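Local coordinates for protein terminase large subunit (Bacillus phage spp1, PDB 2WBN) that packages viral DNA into empty capsids as an ATP-driven motor and cuts the genome with its nuclease domain, the part described here, using two divalent metal ions, at residues Q53-G58 against I108-S113; P63-R68 against N189-A194. All coordinates share one frame; numbering follows the deposited sequence.

Contact 1 of 2, residues Q53-G58 against I108-S113; sequences QGLDFG and IIADSS
Ile108 lays its CG2 methyl against the CB of Leu55, 3.7 Å away, at the start of strand 108-110, which runs parallel to 51-56. With CG2 anti to the backbone N (the CG1 torsion, chi1, is -58°), this branch is carried forward to Leu55, while CG1 lies beside the Gln53 side chain. Ile109 does the backbone work: its N donates almost straight to Gln53 O at 3.0 Å, and its O accepts a more bent bond from Leu55 N, also 3.0 Å long. Gly54 CA also brings its hydrogen close to that oxygen. Ala110, on the same face as Leu55, turns its methyl to Leu55 CB and, obliquely, to the Phe57 ring.

Asp111 ends the ladder and begins the active site. Its N donates to Leu55 O at 2.8 Å, a nearly straight bond, and its own O lies in plane at the edge of the Phe57 ring, 3.3 Å from CE1. The carboxylate reaches across to segment 53-58, where Asp111 OD2 uses its anti lone pair to accept from Phe57 N at 3.2 Å. Asp56 OD1 stands 3.8 Å from Asp111 OD2, with the two carboxylate planes 21° apart, two like charges whose closeness is consistent with a shared metal; both residues are ligands of manganese 1. Two Asx turns steady the pair, one from Gly58 N to Asp56 OD1 and one from Ser113 N to Asp111 OD1. Ser113 OG grips the latter oxygen as well, reaching it from the same face as Ser113 N.

Strand 64-72 flanks 51-56 on its other edge, and 130-132 continues the sheet beyond 108-110. Helix 115-124 covers the Leu55 and Phe57 side chains, whereas Tyr197 of helix 190-198 hydrogen-bonds Asp56 OD2.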
# COMPACT_ATOMS: atom_id res chain seq x y z
N GLN A 53 -0.36 -6.91 -3.28
CA GLN A 53 0.54 -6.58 -2.17
C GLN A 53 1.64 -5.63 -2.63
O GLN A 53 2.17 -5.75 -3.75
CB GLN A 53 1.15 -7.84 -1.56
CG GLN A 53 0.11 -8.84 -1.06
CD GLN A 53 0.71 -10.07 -0.42
OE1 GLN A 53 1.50 -10.80 -1.03
NE2 GLN A 53 0.34 -10.31 0.81
N GLY A 54 1.95 -4.67 -1.76
CA GLY A 54 3.00 -3.69 -2.01
C GLY A 54 3.94 -3.54 -0.83
O GLY A 54 3.59 -3.87 0.31
N LEU A 55 5.14 -3.05 -1.10
CA LEU A 55 6.15 -2.91 -0.06
C LEU A 55 7.01 -1.71 -0.34
O LEU A 55 7.57 -1.58 -1.43
CB LEU A 55 7.01 -4.18 0.02
CG LEU A 55 8.19 -4.12 0.99
CD1 LEU A 55 7.75 -3.89 2.42
CD2 LEU A 55 9.00 -5.39 0.87
N ASP A 56 7.08 -0.81 0.63
CA ASP A 56 8.02 0.26 0.64
C ASP A 56 9.04 -0.03 1.74
O ASP A 56 8.66 -0.36 2.85
CB ASP A 56 7.34 1.60 0.88
CG ASP A 56 8.30 2.76 0.69
OD1 ASP A 56 9.17 2.99 1.57
OD2 ASP A 56 8.24 3.43 -0.37
N PHE A 57 10.33 0.11 1.43
CA PHE A 57 11.39 -0.31 2.35
C PHE A 57 11.73 0.67 3.46
O PHE A 57 12.42 0.31 4.42
CB PHE A 57 12.66 -0.65 1.57
CG PHE A 57 12.55 -1.93 0.78
CD1 PHE A 57 12.44 -1.90 -0.59
CD2 PHE A 57 12.50 -3.16 1.44
CE1 PHE A 57 12.32 -3.09 -1.33
CE2 PHE A 57 12.37 -4.34 0.72
CZ PHE A 57 12.27 -4.30 -0.66
N GLY A 58 11.26 1.91 3.35
CA GLY A 58 11.65 2.92 4.32
C GLY A 58 13.03 3.43 3.95
O GLY A 58 13.75 2.82 3.17
N ILE A 108 4.42 -9.76 -4.30
CA ILE A 108 4.71 -8.47 -3.66
C ILE A 108 5.45 -7.57 -4.65
O ILE A 108 6.52 -7.96 -5.18
CB ILE A 108 5.54 -8.64 -2.36
CG1 ILE A 108 4.81 -9.55 -1.37
CG2 ILE A 108 5.85 -7.27 -1.71
CD1 ILE A 108 5.67 -10.02 -0.20
N ILE A 109 4.87 -6.41 -4.95
CA ILE A 109 5.52 -5.41 -5.76
C ILE A 109 6.20 -4.45 -4.81
O ILE A 109 5.54 -3.88 -3.92
CB ILE A 109 4.56 -4.68 -6.73
CG1 ILE A 109 3.87 -5.68 -7.67
CG2 ILE A 109 5.34 -3.69 -7.59
CD1 ILE A 109 2.91 -5.06 -8.71
N ALA A 110 7.51 -4.30 -4.96
CA ALA A 110 8.32 -3.57 -4.01
C ALA A 110 9.01 -2.36 -4.59
O ALA A 110 9.48 -2.36 -5.72
CB ALA A 110 9.36 -4.51 -3.36
N ASP A 111 9.08 -1.34 -3.74
CA ASP A 111 9.95 -0.17 -3.86
C ASP A 111 11.27 -0.49 -4.56
O ASP A 111 12.16 -1.11 -3.98
CB ASP A 111 10.15 0.33 -2.40
CG ASP A 111 11.22 1.40 -2.23
OD1 ASP A 111 11.67 2.03 -3.22
OD2 ASP A 111 11.60 1.62 -1.04
N SER A 112 11.41 -0.04 -5.81
CA SER A 112 12.54 -0.42 -6.65
C SER A 112 13.82 0.38 -6.34
O SER A 112 14.85 0.12 -6.94
CB SER A 112 12.19 -0.33 -8.14
OG SER A 112 11.97 1.01 -8.54
N SER A 113 13.76 1.34 -5.41
CA SER A 113 14.94 2.12 -5.02
C SER A 113 15.95 1.31 -4.20
O SER A 113 17.10 1.74 -4.03
CB SER A 113 14.54 3.38 -4.22
OG SER A 113 14.14 3.04 -2.90

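Contact 2 of 2, residues P63-R68 against N189-A194; sequences PLAFVR and NHTIDA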
# COMPACT_ATOMS: atom_id res chain seq x y z
N PRO A 63 9.34 4.51 7.80
CA PRO A 63 9.20 3.09 8.06
C PRO A 63 9.08 2.23 6.81
O PRO A 63 8.60 2.68 5.77
CB PRO A 63 7.88 3.01 8.83
CG PRO A 63 7.06 4.11 8.25
CD PRO A 63 8.05 5.21 7.87
N LEU A 64 9.46 0.98 6.96
CA LEU A 64 9.06 -0.04 6.00
C LEU A 64 7.54 -0.17 6.13
O LEU A 64 7.00 -0.12 7.25
CB LEU A 64 9.77 -1.36 6.30
CG LEU A 64 9.30 -2.61 5.53
CD1 LEU A 64 10.52 -3.55 5.37
CD2 LEU A 64 8.15 -3.34 6.25
N ALA A 65 6.84 -0.29 5.01
CA ALA A 65 5.38 -0.46 5.00
C ALA A 65 4.99 -1.53 3.99
O ALA A 65 5.21 -1.37 2.77
CB ALA A 65 4.70 0.86 4.69
N PHE A 66 4.50 -2.66 4.52
CA PHE A 66 3.92 -3.74 3.73
C PHE A 66 2.39 -3.62 3.76
O PHE A 66 1.81 -3.46 4.83
CB PHE A 66 4.32 -5.10 4.31
CG PHE A 66 3.59 -6.26 3.71
CD1 PHE A 66 3.99 -6.79 2.48
CD2 PHE A 66 2.50 -6.82 4.35
CE1 PHE A 66 3.32 -7.85 1.92
CE2 PHE A 66 1.81 -7.88 3.78
CZ PHE A 66 2.22 -8.40 2.56
N VAL A 67 1.76 -3.70 2.59
CA VAL A 67 0.28 -3.68 2.52
C VAL A 67 -0.23 -4.86 1.70
O VAL A 67 0.43 -5.28 0.74
CB VAL A 67 -0.26 -2.33 1.96
CG1 VAL A 67 0.25 -1.15 2.81
CG2 VAL A 67 0.10 -2.14 0.44
N ARG A 68 -1.38 -5.40 2.11
CA ARG A 68 -2.11 -6.42 1.38
C ARG A 68 -3.57 -5.97 1.23
O ARG A 68 -4.22 -5.65 2.23
CB ARG A 68 -2.04 -7.75 2.11
CG ARG A 68 -2.84 -8.91 1.51
CD ARG A 68 -2.83 -10.10 2.49
NE ARG A 68 -3.56 -11.29 2.01
CZ ARG A 68 -3.06 -12.27 1.25
NH1 ARG A 68 -1.81 -12.23 0.83
NH2 ARG A 68 -3.83 -13.30 0.90
N ASN A 189 2.85 8.97 4.55
CA ASN A 189 2.20 8.43 3.34
C ASN A 189 2.82 7.12 2.93
O ASN A 189 2.73 6.70 1.78
CB ASN A 189 2.34 9.43 2.18
CG ASN A 189 3.79 9.58 1.73
OD1 ASN A 189 4.74 9.38 2.51
ND2 ASN A 189 3.97 9.92 0.45
N HIS A 190 3.42 6.43 3.89
CA HIS A 190 4.22 5.24 3.57
C HIS A 190 3.36 4.06 3.09
O HIS A 190 3.76 3.32 2.16
CB HIS A 190 5.09 4.90 4.79
CG HIS A 190 5.67 6.13 5.42
ND1 HIS A 190 6.63 6.89 4.80
CD2 HIS A 190 5.33 6.81 6.55
CE1 HIS A 190 6.90 7.96 5.53
NE2 HIS A 190 6.13 7.93 6.61
N THR A 191 2.17 3.89 3.69
CA THR A 191 1.25 2.86 3.23
C THR A 191 0.56 3.25 1.92
O THR A 191 0.12 2.37 1.18
CB THR A 191 0.13 2.53 4.26
OG1 THR A 191 -0.73 3.66 4.43
CG2 THR A 191 0.72 2.11 5.60
N ILE A 192 0.46 4.54 1.64
CA ILE A 192 -0.12 5.01 0.37
C ILE A 192 0.85 4.69 -0.76
O ILE A 192 0.46 4.18 -1.81
CB ILE A 192 -0.43 6.51 0.39
CG1 ILE A 192 -1.32 6.89 1.59
CG2 ILE A 192 -1.18 6.92 -0.88
CD1 ILE A 192 -1.57 8.37 1.74
N ASP A 193 2.13 4.99 -0.55
CA ASP A 193 3.18 4.57 -1.50
C ASP A 193 3.15 3.07 -1.74
O ASP A 193 3.15 2.64 -2.88
CB ASP A 193 4.57 4.97 -1.00
CG ASP A 193 4.84 6.46 -1.16
OD1 ASP A 193 4.15 7.12 -1.96
OD2 ASP A 193 5.75 6.97 -0.48
N ALA A 194 3.11 2.27 -0.68
CA ALA A 194 3.06 0.81 -0.81
C ALA A 194 1.85 0.34 -1.60
O ALA A 194 1.95 -0.59 -2.39
CB ALA A 194 3.11 0.13 0.55
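His190 O is approached by two groups, the N-H of Ala194, which hydrogen-bonds it at 3.1 Å, and the methyl of Ala65, whose CB lies 3.7 Å away. The carbonyl is bonded within the helix, and the strand meets it with carbon; no hydrogen bond joins strand and helix here. One residue earlier, Asn189 O accepts from Asp193 N and weakly from Ile192 N, starting the first turn.

Pro63 stands edge-on against one face of the His190 ring. CD of the proline sits 3.4 Å from the ring centroid and only 11° off the normal, a CH-pi contact, and Pro63 CG comes down just beyond the His190 CG-CD2 bond. With CG of the histidine anti to its carbonyl carbon (chi1 -41°), this torsion places the imidazole beside its own backbone N, over Pro63. Such support under one face is consistent with a second-shell role for Pro63, because His190 is a ligand of manganese 2.

Farther along, Ala194 presses its CB to within 3.4 Å of Ala65 O. Both branches of Val67 touch Ala194; CG1 also reaches Thr191 CB at 4.0 Å, and CG2 meets Ala194 CB at 3.8 Å. With alanines at the interface, the axes of strand 64-68 and helix 190-194 approach to 7.5 Å and cross at -52°.

Asp193, the other manganese 2 ligand on this turn, touches Asp56 of strand 51-56 and is salt-bridged to Arg196. Glu166 of helix 161-169 binds the Thr191 hydroxyl, and Ile163 of that helix touches both Thr191 and Val67; strands 51-56 and 77-86 flank 64-72 within the sheet.

In the fold
Contacts 1 and 2 lie side by side, their centres about 8 Å apart, and strands 51-56 and 64-72 join them as antiparallel neighbours in one mixed sheet. Backbone bonds link these strands, from Ala65 N to Asp56 O and from Val67 N to Gly54 O. Their segments alternate along the chain, 53-58, 63-68, 108-113 and then 189-194, so a compact site is assembled from distant sequence. Contact 1 supplies Asp56 and Asp111 from adjacent parallel strands, and contact 2 sets the helix bearing His190 and Asp193 against the sheet. Together they bring all four manganese ligands into the RNase H-like nuclease centre, with Asp56 shared by both metals.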